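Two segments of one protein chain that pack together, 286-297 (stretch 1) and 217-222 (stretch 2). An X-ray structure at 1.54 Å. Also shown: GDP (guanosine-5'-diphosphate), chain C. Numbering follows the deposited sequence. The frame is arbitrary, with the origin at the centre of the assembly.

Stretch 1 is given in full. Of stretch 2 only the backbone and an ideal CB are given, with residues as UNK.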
# COMPACT_ATOMS: atom_id res chain seq x y z
N ALA A 286 -23.72 21.98 -13.51
CA ALA A 286 -22.76 20.94 -13.93
C ALA A 286 -23.21 19.64 -13.27
O ALA A 286 -23.51 19.62 -12.09
CB ALA A 286 -21.33 21.29 -13.48
N SER A 287 -23.32 18.58 -14.06
CA SER A 287 -23.72 17.28 -13.52
C SER A 287 -23.01 16.15 -14.26
O SER A 287 -22.67 16.28 -15.44
CB SER A 287 -25.24 17.11 -13.60
OG SER A 287 -25.62 15.88 -12.95
N ASP A 288 -22.80 15.07 -13.52
CA ASP A 288 -22.33 13.80 -14.07
C ASP A 288 -23.44 12.98 -14.71
O ASP A 288 -23.17 12.01 -15.43
CB ASP A 288 -21.64 12.98 -12.99
CG ASP A 288 -22.55 12.64 -11.82
OD1 ASP A 288 -23.56 13.31 -11.57
OD2 ASP A 288 -22.24 11.64 -11.14
N LYS A 289 -24.70 13.36 -14.45
CA LYS A 289 -25.83 12.57 -14.96
C LYS A 289 -27.08 13.42 -15.19
O LYS A 289 -27.37 13.80 -16.34
CB LYS A 289 -26.13 11.41 -14.01
CG LYS A 289 -27.11 10.39 -14.62
CD LYS A 289 -27.59 9.35 -13.63
CE LYS A 289 -28.82 8.63 -14.18
NZ LYS A 289 -30.02 9.51 -14.27
N ASP A 290 -27.81 13.74 -14.13
CA ASP A 290 -29.11 14.42 -14.25
C ASP A 290 -28.95 15.91 -13.92
O ASP A 290 -28.84 16.28 -12.73
CB ASP A 290 -30.11 13.77 -13.29
CG ASP A 290 -31.50 14.38 -13.36
OD1 ASP A 290 -31.77 15.24 -14.23
OD2 ASP A 290 -32.35 13.96 -12.53
N HIS A 291 -28.93 16.74 -14.96
CA HIS A 291 -28.83 18.21 -14.77
C HIS A 291 -30.11 18.86 -14.24
O HIS A 291 -30.10 20.03 -13.85
CB HIS A 291 -28.41 18.92 -16.07
CG HIS A 291 -27.09 18.47 -16.61
ND1 HIS A 291 -25.95 19.23 -16.55
CD2 HIS A 291 -26.75 17.31 -17.23
CE1 HIS A 291 -24.95 18.55 -17.11
NE2 HIS A 291 -25.41 17.39 -17.52
N MET A 292 -31.22 18.13 -14.25
CA MET A 292 -32.47 18.62 -13.69
C MET A 292 -32.92 19.96 -14.28
O MET A 292 -33.56 20.73 -13.58
CB MET A 292 -32.36 18.75 -12.16
CG MET A 292 -32.24 17.43 -11.41
SD MET A 292 -32.00 17.70 -9.64
CE MET A 292 -33.60 18.41 -9.22
N ILE A 293 -32.59 20.22 -15.55
CA ILE A 293 -32.87 21.53 -16.17
C ILE A 293 -34.36 21.87 -16.15
O ILE A 293 -34.74 22.95 -15.71
CB ILE A 293 -32.27 21.68 -17.61
CG1 ILE A 293 -30.75 21.59 -17.59
CG2 ILE A 293 -32.69 23.00 -18.28
CD1 ILE A 293 -30.05 22.68 -16.78
N ASP A 294 -35.19 20.95 -16.62
CA ASP A 294 -36.63 21.24 -16.65
C ASP A 294 -37.19 21.43 -15.25
O ASP A 294 -37.99 22.36 -15.03
CB ASP A 294 -37.40 20.16 -17.41
CG ASP A 294 -37.13 20.18 -18.90
OD1 ASP A 294 -36.52 21.15 -19.41
OD2 ASP A 294 -37.56 19.24 -19.60
N GLU A 295 -36.77 20.58 -14.31
CA GLU A 295 -37.25 20.69 -12.92
C GLU A 295 -36.79 22.01 -12.28
O GLU A 295 -37.57 22.69 -11.60
CB GLU A 295 -36.81 19.50 -12.06
CG GLU A 295 -37.37 18.14 -12.47
CD GLU A 295 -36.50 17.39 -13.48
OE1 GLU A 295 -35.71 18.01 -14.23
OE2 GLU A 295 -36.62 16.15 -13.53
N ILE A 296 -35.53 22.38 -12.50
CA ILE A 296 -35.04 23.64 -11.95
C ILE A 296 -35.75 24.82 -12.60
O ILE A 296 -36.14 25.76 -11.91
CB ILE A 296 -33.51 23.76 -12.06
CG1 ILE A 296 -32.85 22.70 -11.17
CG2 ILE A 296 -33.04 25.16 -11.62
CD1 ILE A 296 -31.39 22.47 -11.53
N ASN A 297 -35.92 24.76 -13.92
CA ASN A 297 -36.65 25.82 -14.63
C ASN A 297 -38.06 26.06 -14.11
O ASN A 297 -38.47 27.21 -13.96
CB ASN A 297 -36.66 25.58 -16.14
CG ASN A 297 -35.36 26.00 -16.78
OD1 ASN A 297 -34.55 26.69 -16.15
ND2 ASN A 297 -35.14 25.60 -18.03
N UNK A 217 -23.18 22.15 -8.58
CA UNK A 217 -22.69 20.82 -8.94
C UNK A 217 -23.64 19.75 -8.42
O UNK A 217 -23.85 19.64 -7.22
CB UNK A 217 -21.28 20.59 -8.39
N UNK A 218 -24.26 19.02 -9.36
CA UNK A 218 -25.19 17.95 -9.02
C UNK A 218 -24.50 16.62 -9.31
O UNK A 218 -24.42 16.18 -10.46
CB UNK A 218 -26.50 18.08 -9.80
N UNK A 219 -23.98 16.00 -8.26
CA UNK A 219 -23.34 14.70 -8.36
C UNK A 219 -24.44 13.69 -8.05
O UNK A 219 -24.93 13.60 -6.92
CB UNK A 219 -22.14 14.57 -7.42
N UNK A 220 -24.86 12.95 -9.07
CA UNK A 220 -26.04 12.11 -8.91
C UNK A 220 -26.13 10.82 -9.73
O UNK A 220 -27.21 10.26 -9.84
CB UNK A 220 -27.27 12.96 -9.24
N UNK A 221 -25.01 10.34 -10.26
CA UNK A 221 -25.05 9.03 -10.95
C UNK A 221 -25.33 7.88 -9.97
O UNK A 221 -25.27 8.07 -8.76
CB UNK A 221 -23.73 8.78 -11.68
N UNK A 222 -25.67 6.71 -10.51
CA UNK A 222 -26.14 5.59 -9.68
C UNK A 222 -25.13 5.12 -8.63
O UNK A 222 -25.51 4.82 -7.50
CB UNK A 222 -26.50 4.41 -10.58
PB GDP C . -15.86 12.43 -6.98
O1B GDP C . -16.94 13.37 -7.37
O2B GDP C . -14.78 12.59 -5.85
O3B GDP C . -15.88 10.98 -7.74
O3A GDP C . -15.02 13.18 -8.28
PA GDP C . -13.86 12.43 -9.30
O1A GDP C . -13.81 13.93 -10.19
O2A GDP C . -12.77 11.82 -8.83
O5' GDP C . -15.12 11.29 -9.86
C5' GDP C . -15.80 12.20 -10.48
C4' GDP C . -16.27 12.13 -11.74
O4' GDP C . -17.45 11.88 -12.38
C3' GDP C . -15.68 13.26 -12.31
O3' GDP C . -14.12 13.41 -13.04
C2' GDP C . -16.43 13.52 -14.35
O2' GDP C . -15.72 12.58 -15.02
C1' GDP C . -17.72 13.02 -13.72
N9 GDP C . -18.29 14.05 -13.21
C8 GDP C . -18.65 14.38 -11.45
N7 GDP C . -19.17 15.49 -11.87
C5 GDP C . -19.30 16.01 -13.02
C6 GDP C . -19.87 17.34 -14.00
O6 GDP C . -20.32 18.10 -13.29
N1 GDP C . -19.62 17.07 -15.01
C2 GDP C . -19.12 16.24 -15.79
N2 GDP C . -18.99 16.19 -16.78
N3 GDP C . -18.47 14.87 -15.36
C4 GDP C . -18.64 14.89 -13.93

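Position 217 opens the segment in an extended conformation, paired in parallel register with Ala286, their CA atoms 5.0 Å apart. Its CB lies on the same sheet face as that of Ala286, and to one side of the small methyl the guanine of GDP lies within reach. A side chain able to reach across and donate to the base would suit, with histidine, glutamine or lysine as candidates. The residue is His217: its NE2 donates to N7 of GDP at 3.0 Å, and the ring passes beside Ala286, whose CB stays 4.5 Å from His217 CD2.

Position 218 is also extended, and its backbone N donates to Ala286 O at 2.9 Å with a nearly straight geometry. Its CB lies on the opposite face, that of Ser287, and looks into a hollow lined by the Asp290 carbonyl, Met292 and Ile296. Such a lining asks for a branched or flexible aliphatic chain: leucine, isoleucine or methionine. The residue is Leu218. Its CD1 meets Met292 SD at 3.9 Å and Ile296 CD1 at 4.3 Å, while its carbonyl O receives a hydrogen bond from Ser287 OG at 2.8 Å, so one residue joins apolar packing to strand pairing.

At position 219 the CB points away from stretch 1, toward the side where the diphosphate of GDP lies. A short chain would be tolerated, but a long cation could reach the phosphate or the carboxylate of Asp288; lysine could reach one of the two, while the several nitrogens of arginine could serve both. The residue is Arg219, whose chain curls back so that NH1 forms a salt bridge with Asp288 OD2 at 2.7 Å. NE donates to O1B of GDP at 2.9 Å and NH2 to O3B of GDP at 2.8 Å, spreading one guanidinium over two anionic partners.

Position 220 has its backbone N fixed by Asp288 OD1 at 2.8 Å. The CB points sideways, with the free N and O of Asp290 each within reach of a short side chain. One backbone donor and one acceptor call for an amide; asparagine is the natural length, glutamine a longer alternative, and aspartate could accept from the N but would have nothing to donate to the O. The residue is Asn220: its OD1 accepts from Asp290 N and its ND2 donates to Asp290 O, both at 2.9 Å, so the amide imitates a strand edge where the strand pairing has ended.

Position 221 donates its N to Asp288 OD2 at 3.2 Å, and its ideal CB sits only 3.3 Å from that same OD2. Little bulk is welcome there, and a small polar residue such as serine, threonine, asparagine or aspartate suits a helix start. The residue is Asp221, the N-cap. Its OD2 comes within 3.4 Å of Asp288 OD2, a like-charge approach, while its OD1 forms a salt bridge with Arg219 NH1 at 3.2 Å.

Position 222 begins the helix, with its CB clear of stretch 1. Many residues would do; Ala222 fills it.

Stretch 2 (217-222) HLRNDA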
# COMPACT_ATOMS: atom_id res chain seq x y z
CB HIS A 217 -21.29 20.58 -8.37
CG HIS A 217 -20.72 19.25 -8.76
ND1 HIS A 217 -20.00 18.45 -7.90
CD2 HIS A 217 -20.81 18.57 -9.94
CE1 HIS A 217 -19.66 17.33 -8.53
NE2 HIS A 217 -20.14 17.38 -9.77
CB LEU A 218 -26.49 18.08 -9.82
CG LEU A 218 -27.21 19.43 -9.70
CD1 LEU A 218 -28.55 19.40 -10.46
CD2 LEU A 218 -27.43 19.87 -8.21
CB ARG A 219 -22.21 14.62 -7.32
CG ARG A 219 -21.35 13.36 -7.42
CD ARG A 219 -20.42 13.33 -8.61
NE ARG A 219 -19.39 12.32 -8.38
CZ ARG A 219 -19.49 11.04 -8.73
NH1 ARG A 219 -20.56 10.60 -9.37
NH2 ARG A 219 -18.50 10.20 -8.47
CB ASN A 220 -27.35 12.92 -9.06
CG ASN A 220 -27.42 13.68 -10.37
OD1 ASN A 220 -26.85 13.28 -11.39
ND2 ASN A 220 -28.13 14.80 -10.34
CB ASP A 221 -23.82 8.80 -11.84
CG ASP A 221 -22.56 8.45 -11.06
OD1 ASP A 221 -22.60 8.23 -9.83
OD2 ASP A 221 -21.50 8.37 -11.71
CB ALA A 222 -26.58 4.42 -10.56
O HOH W 1 -29.52 10.77 -11.31
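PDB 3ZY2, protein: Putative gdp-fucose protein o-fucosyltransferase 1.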